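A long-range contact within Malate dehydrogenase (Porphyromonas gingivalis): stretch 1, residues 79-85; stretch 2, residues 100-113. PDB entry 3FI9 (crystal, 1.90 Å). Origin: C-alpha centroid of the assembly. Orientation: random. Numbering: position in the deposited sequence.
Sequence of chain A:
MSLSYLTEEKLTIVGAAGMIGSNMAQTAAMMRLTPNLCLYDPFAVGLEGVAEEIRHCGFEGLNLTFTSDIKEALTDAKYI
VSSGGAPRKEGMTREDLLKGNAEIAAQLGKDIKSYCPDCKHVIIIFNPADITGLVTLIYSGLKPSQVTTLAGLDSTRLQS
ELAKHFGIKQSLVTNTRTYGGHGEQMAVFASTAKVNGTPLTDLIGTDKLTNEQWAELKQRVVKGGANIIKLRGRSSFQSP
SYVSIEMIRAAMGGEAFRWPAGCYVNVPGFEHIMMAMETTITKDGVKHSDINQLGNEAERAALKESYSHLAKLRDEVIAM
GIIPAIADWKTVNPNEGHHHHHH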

ATOM      1  N   TYR A  79     -11.820  -0.781 -17.185  1.00 17.91           N
ATOM      2  CA  TYR A  79     -12.108  -1.054 -15.753  1.00 17.06           C
ATOM      3  C   TYR A  79     -12.013   0.241 -15.022  1.00 17.86           C
ATOM      4  O   TYR A  79     -11.152   1.071 -15.314  1.00 18.33           O
ATOM      5  CB  TYR A  79     -11.122  -2.070 -15.165  1.00 16.43           C
ATOM      6  CG  TYR A  79     -11.155  -3.330 -15.966  1.00 17.90           C
ATOM      7  CD1 TYR A  79     -12.049  -4.339 -15.668  1.00 21.01           C
ATOM      8  CD2 TYR A  79     -10.346  -3.475 -17.117  1.00 19.63           C
ATOM      9  CE1 TYR A  79     -12.101  -5.528 -16.456  1.00 21.96           C
ATOM     10  CE2 TYR A  79     -10.410  -4.609 -17.885  1.00 21.70           C
ATOM     11  CZ  TYR A  79     -11.268  -5.639 -17.542  1.00 24.38           C
ATOM     12  OH  TYR A  79     -11.330  -6.769 -18.322  1.00 26.25           O
ATOM     13  N   ILE A  80     -12.924   0.435 -14.064  1.00 17.51           N
ATOM     14  CA  ILE A  80     -12.946   1.647 -13.300  1.00 16.99           C
ATOM     15  C   ILE A  80     -13.196   1.299 -11.854  1.00 17.28           C
ATOM     16  O   ILE A  80     -14.091   0.502 -11.553  1.00 17.45           O
ATOM     17  CB  ILE A  80     -14.123   2.577 -13.719  1.00 18.08           C
ATOM     18  CG1 ILE A  80     -13.954   3.039 -15.180  1.00 17.59           C
ATOM     19  CG2 ILE A  80     -14.168   3.797 -12.777  1.00 16.57           C
ATOM     20  CD1 ILE A  80     -15.184   3.794 -15.723  1.00 21.25           C
ATOM     21  N   VAL A  81     -12.436   1.911 -10.959  1.00 16.43           N
ATOM     22  CA  VAL A  81     -12.717   1.790  -9.534  1.00 15.94           C
ATOM     23  C   VAL A  81     -12.819   3.182  -8.980  1.00 17.20           C
ATOM     24  O   VAL A  81     -11.871   3.930  -9.074  1.00 16.70           O
ATOM     25  CB  VAL A  81     -11.571   1.057  -8.794  1.00 16.28           C
ATOM     26  CG1 VAL A  81     -11.788   1.081  -7.233  1.00 15.62           C
ATOM     27  CG2 VAL A  81     -11.447  -0.357  -9.338  1.00 15.16           C
ATOM     28  N   SER A  82     -13.947   3.527  -8.364  1.00 18.17           N
ATOM     29  CA  SER A  82     -14.084   4.882  -7.774  1.00 17.37           C
ATOM     30  C   SER A  82     -14.237   4.987  -6.282  1.00 18.59           C
ATOM     31  O   SER A  82     -15.168   4.394  -5.713  1.00 17.68           O
ATOM     32  CB  SER A  82     -15.266   5.652  -8.382  1.00 18.21           C
ATOM     33  OG  SER A  82     -15.380   6.931  -7.750  1.00 18.38           O
ATOM     34  N   SER A  83     -13.349   5.767  -5.657  1.00 17.99           N
ATOM     35  CA  SER A  83     -13.587   6.211  -4.298  1.00 21.77           C
ATOM     36  C   SER A  83     -13.868   7.684  -4.326  1.00 22.73           C
ATOM     37  O   SER A  83     -13.543   8.378  -3.385  1.00 24.09           O
ATOM     38  CB  SER A  83     -12.392   5.979  -3.370  1.00 20.64           C
ATOM     39  OG  SER A  83     -11.209   6.461  -3.996  1.00 27.64           O
ATOM     40  N   GLY A  84     -14.431   8.179  -5.419  1.00 23.06           N
ATOM     41  CA  GLY A  84     -14.596   9.634  -5.534  1.00 24.00           C
ATOM     42  C   GLY A  84     -15.960  10.056  -5.074  1.00 24.65           C
ATOM     43  O   GLY A  84     -16.792  10.398  -5.890  1.00 26.63           O
ATOM     44  N   GLY A  85     -16.191  10.044  -3.766  1.00 25.29           N
ATOM     45  CA  GLY A  85     -17.465  10.520  -3.215  1.00 25.44           C
ATOM     46  C   GLY A  85     -17.576  12.052  -3.080  1.00 26.38           C
ATOM     47  O   GLY A  85     -16.721  12.793  -3.587  1.00 25.95           O
ATOM     48  N   GLY A 100     -25.930  14.596  -2.340  1.00 27.07           N
ATOM     49  CA  GLY A 100     -24.627  14.917  -2.884  1.00 25.74           C
ATOM     50  C   GLY A 100     -23.937  13.691  -3.453  1.00 24.38           C
ATOM     51  O   GLY A 100     -23.423  13.715  -4.582  1.00 23.92           O
ATOM     52  N   ASN A 101     -23.944  12.594  -2.706  1.00 23.87           N
ATOM     53  CA  ASN A 101     -23.307  11.372  -3.228  1.00 23.73           C
ATOM     54  C   ASN A 101     -24.112  10.701  -4.340  1.00 23.44           C
ATOM     55  O   ASN A 101     -23.532  10.115  -5.283  1.00 22.72           O
ATOM     56  CB  ASN A 101     -23.051  10.367  -2.099  1.00 23.70           C
ATOM     57  CG  ASN A 101     -21.932  10.793  -1.228  1.00 26.57           C
ATOM     58  OD1 ASN A 101     -20.788  10.856  -1.673  1.00 27.14           O
ATOM     59  ND2 ASN A 101     -22.243  11.120   0.024  1.00 27.51           N
ATOM     60  N   ALA A 102     -25.440  10.768  -4.242  1.00 22.47           N
ATOM     61  CA  ALA A 102     -26.247  10.227  -5.337  1.00 22.98           C
ATOM     62  C   ALA A 102     -25.965  10.991  -6.629  1.00 22.45           C
ATOM     63  O   ALA A 102     -25.882  10.376  -7.717  1.00 21.79           O
ATOM     64  CB  ALA A 102     -27.726  10.245  -5.010  1.00 22.84           C
ATOM     65  N   GLU A 103     -25.832  12.313  -6.521  1.00 22.70           N
ATOM     66  CA  GLU A 103     -25.520  13.164  -7.699  1.00 23.42           C
ATOM     67  C   GLU A 103     -24.131  12.875  -8.281  1.00 22.25           C
ATOM     68  O   GLU A 103     -23.956  12.889  -9.489  1.00 22.26           O
ATOM     69  CB  GLU A 103     -25.580  14.666  -7.382  1.00 24.62           C
ATOM     70  CG  GLU A 103     -26.929  15.196  -6.881  1.00 29.01           C
ATOM     71  CD  GLU A 103     -28.020  15.188  -7.932  1.00 34.51           C
ATOM     72  OE1 GLU A 103     -27.834  14.572  -8.994  1.00 34.85           O
ATOM     73  OE2 GLU A 103     -29.083  15.800  -7.681  1.00 36.99           O
ATOM     74  N   ILE A 104     -23.126  12.666  -7.443  1.00 21.29           N
ATOM     75  CA  ILE A 104     -21.810  12.372  -8.032  1.00 21.26           C
ATOM     76  C   ILE A 104     -21.865  11.004  -8.683  1.00 19.16           C
ATOM     77  O   ILE A 104     -21.269  10.793  -9.725  1.00 16.51           O
ATOM     78  CB  ILE A 104     -20.651  12.392  -7.022  1.00 21.91           C
ATOM     79  CG1 ILE A 104     -20.639  13.705  -6.274  1.00 23.30           C
ATOM     80  CG2 ILE A 104     -19.320  12.314  -7.777  1.00 24.58           C
ATOM     81  CD1 ILE A 104     -19.889  13.596  -4.908  1.00 27.18           C
ATOM     82  N   ALA A 105     -22.628  10.089  -8.092  1.00 19.38           N
ATOM     83  CA  ALA A 105     -22.785   8.761  -8.684  1.00 19.25           C
ATOM     84  C   ALA A 105     -23.519   8.872 -10.025  1.00 19.23           C
ATOM     85  O   ALA A 105     -23.167   8.197 -10.975  1.00 17.79           O
ATOM     86  CB  ALA A 105     -23.560   7.824  -7.749  1.00 19.78           C
ATOM     87  N   ALA A 106     -24.534   9.728 -10.127  1.00 19.58           N
ATOM     88  CA  ALA A 106     -25.237   9.868 -11.463  1.00 19.48           C
ATOM     89  C   ALA A 106     -24.318  10.423 -12.550  1.00 18.98           C
ATOM     90  O   ALA A 106     -24.293   9.956 -13.720  1.00 19.05           O
ATOM     91  CB  ALA A 106     -26.464  10.760 -11.353  1.00 18.76           C
ATOM     92  N   GLN A 107     -23.582  11.441 -12.165  1.00 19.53           N
ATOM     93  CA  GLN A 107     -22.590  12.047 -13.051  1.00 20.86           C
ATOM     94  C   GLN A 107     -21.532  11.058 -13.468  1.00 20.03           C
ATOM     95  O   GLN A 107     -21.105  11.093 -14.611  1.00 20.86           O
ATOM     96  CB  GLN A 107     -21.939  13.290 -12.410  1.00 21.66           C
ATOM     97  CG  GLN A 107     -21.051  14.051 -13.405  1.00 25.25           C
ATOM     98  CD  GLN A 107     -21.869  14.641 -14.574  1.00 30.91           C
ATOM     99  OE1 GLN A 107     -22.863  15.325 -14.352  1.00 33.97           O
ATOM    100  NE2 GLN A 107     -21.458  14.355 -15.815  1.00 32.46           N
ATOM    101  N   LEU A 108     -21.105  10.152 -12.576  1.00 19.52           N
ATOM    102  CA  LEU A 108     -20.142   9.136 -13.005  1.00 19.49           C
ATOM    103  C   LEU A 108     -20.755   8.198 -14.034  1.00 18.64           C
ATOM    104  O   LEU A 108     -20.134   7.884 -15.038  1.00 17.67           O
ATOM    105  CB  LEU A 108     -19.610   8.321 -11.824  1.00 19.48           C
ATOM    106  CG  LEU A 108     -18.720   7.097 -12.108  1.00 19.66           C
ATOM    107  CD1 LEU A 108     -17.491   7.505 -12.924  1.00 20.12           C
ATOM    108  CD2 LEU A 108     -18.303   6.552 -10.732  1.00 18.77           C
ATOM    109  N   GLY A 109     -21.988   7.756 -13.790  1.00 18.90           N
ATOM    110  CA  GLY A 109     -22.705   7.003 -14.814  1.00 19.66           C
ATOM    111  C   GLY A 109     -22.803   7.731 -16.170  1.00 19.43           C
ATOM    112  O   GLY A 109     -22.514   7.159 -17.221  1.00 20.26           O
ATOM    113  N   LYS A 110     -23.258   8.970 -16.170  1.00 19.76           N
ATOM    114  CA  LYS A 110     -23.399   9.729 -17.429  1.00 20.62           C
ATOM    115  C   LYS A 110     -22.049   9.797 -18.190  1.00 20.26           C
ATOM    116  O   LYS A 110     -21.971   9.678 -19.424  1.00 19.49           O
ATOM    117  CB  LYS A 110     -23.867  11.148 -17.107  1.00 21.90           C
ATOM    118  CG  LYS A 110     -25.272  11.279 -16.494  1.00 23.35           C
ATOM    119  CD  LYS A 110     -25.438  12.718 -15.984  1.00 24.52           C
ATOM    120  CE  LYS A 110     -26.775  12.940 -15.286  1.00 28.11           C
ATOM    121  NZ  LYS A 110     -27.103  14.390 -15.104  1.00 28.61           N
ATOM    122  N   ASP A 111     -20.979   9.972 -17.419  1.00 20.93           N
ATOM    123  CA  ASP A 111     -19.607  10.076 -17.970  1.00 20.89           C
ATOM    124  C   ASP A 111     -19.143   8.768 -18.573  1.00 21.11           C
ATOM    125  O   ASP A 111     -18.479   8.739 -19.626  1.00 20.98           O
ATOM    126  CB  ASP A 111     -18.624  10.443 -16.858  1.00 21.32           C
ATOM    127  CG  ASP A 111     -18.742  11.882 -16.399  1.00 23.84           C
ATOM    128  OD1 ASP A 111     -19.352  12.715 -17.090  1.00 28.55           O
ATOM    129  OD2 ASP A 111     -18.234  12.179 -15.304  1.00 29.15           O
ATOM    130  N   ILE A 112     -19.470   7.675 -17.899  1.00 20.50           N
ATOM    131  CA  ILE A 112     -19.138   6.359 -18.417  1.00 21.12           C
ATOM    132  C   ILE A 112     -19.906   6.206 -19.717  1.00 21.65           C
ATOM    133  O   ILE A 112     -19.405   5.607 -20.672  1.00 20.70           O
ATOM    134  CB  ILE A 112     -19.504   5.214 -17.427  1.00 21.57           C
ATOM    135  CG1 ILE A 112     -18.488   5.122 -16.261  1.00 20.91           C
ATOM    136  CG2 ILE A 112     -19.628   3.898 -18.150  1.00 20.64           C
ATOM    137  CD1 ILE A 112     -18.949   4.240 -15.090  1.00 20.88           C
ATOM    138  N   LYS A 113     -21.122   6.752 -19.763  1.00 21.57           N
ATOM    139  CA  LYS A 113     -21.979   6.511 -20.917  1.00 22.94           C
ATOM    140  C   LYS A 113     -21.469   7.268 -22.135  1.00 23.09           C
ATOM    141  O   LYS A 113     -21.493   6.757 -23.259  1.00 22.74           O
ATOM    142  CB  LYS A 113     -23.468   6.818 -20.614  1.00 22.65           C
ATOM    143  CG  LYS A 113     -24.417   6.475 -21.795  1.00 25.44           C
ATOM    144  CD  LYS A 113     -25.897   6.818 -21.477  1.00 26.42           C
ATOM    145  CE  LYS A 113     -26.617   5.671 -20.814  1.00 28.63           C
ATOM    146  NZ  LYS A 113     -28.106   5.928 -20.653  1.00 28.73           N
TER

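This is a small, mainly van der Waals contact of a strand and the loop after it with a helix, packing side chains on the strand and side chains on backbone beyond it, with no hydrogen bond passing between the two stretches. As the chain advances from Ile80 to Gly85, its partners step back along the helix from Ile112 through Leu108 and Ile104 to Asn101, so strand and helix run in opposing senses. The helix presents one stripe, Ile104, Leu108 and Ile112, spaced four residues apart and all pointing toward the other stretch. The strand answers with its own alternation: Ile80 and Ser82 point toward the helix, while Val81 between them points away.

CA of Ile80 is 9.3 Å from CA of Ile112, and CA of Ser82 is 9.1 Å from CA of Leu108; CA of Gly85 comes within 5.9 Å of CA of Asn101. Ile80 and Ile112 form the apolar pair, CD1 of Ile80 lying 3.6 Å from CG1 of Ile112, both residues buried and both in the m, t rotamer. Next, CD2 of Leu108 rests 3.9 Å from CB of Ser82, carbon against carbon. Ser82 OG accepts a hydrogen bond from Gly84 N at 2.8 Å, which ties the turn back to the strand's last residue and gives this buried oxygen a local partner.

Beyond the strand, the helix meets bare backbone. Ile104 places CG2 3.7 Å from Gly84 O and CD1 3.3 Å from Gly85 C, the second a tight approach for two carbons. OD1 of Asn101 approaches CA of Gly85 at 3.7 Å; a CB built on Gly85 would lie only 3.3 Å from Asn101 OD1, so the absent side chain suits this tight approach. The rule to read here is a helical stripe with a repeat of four residues matched to strand alternation, giving way to glycine where the backbones converge.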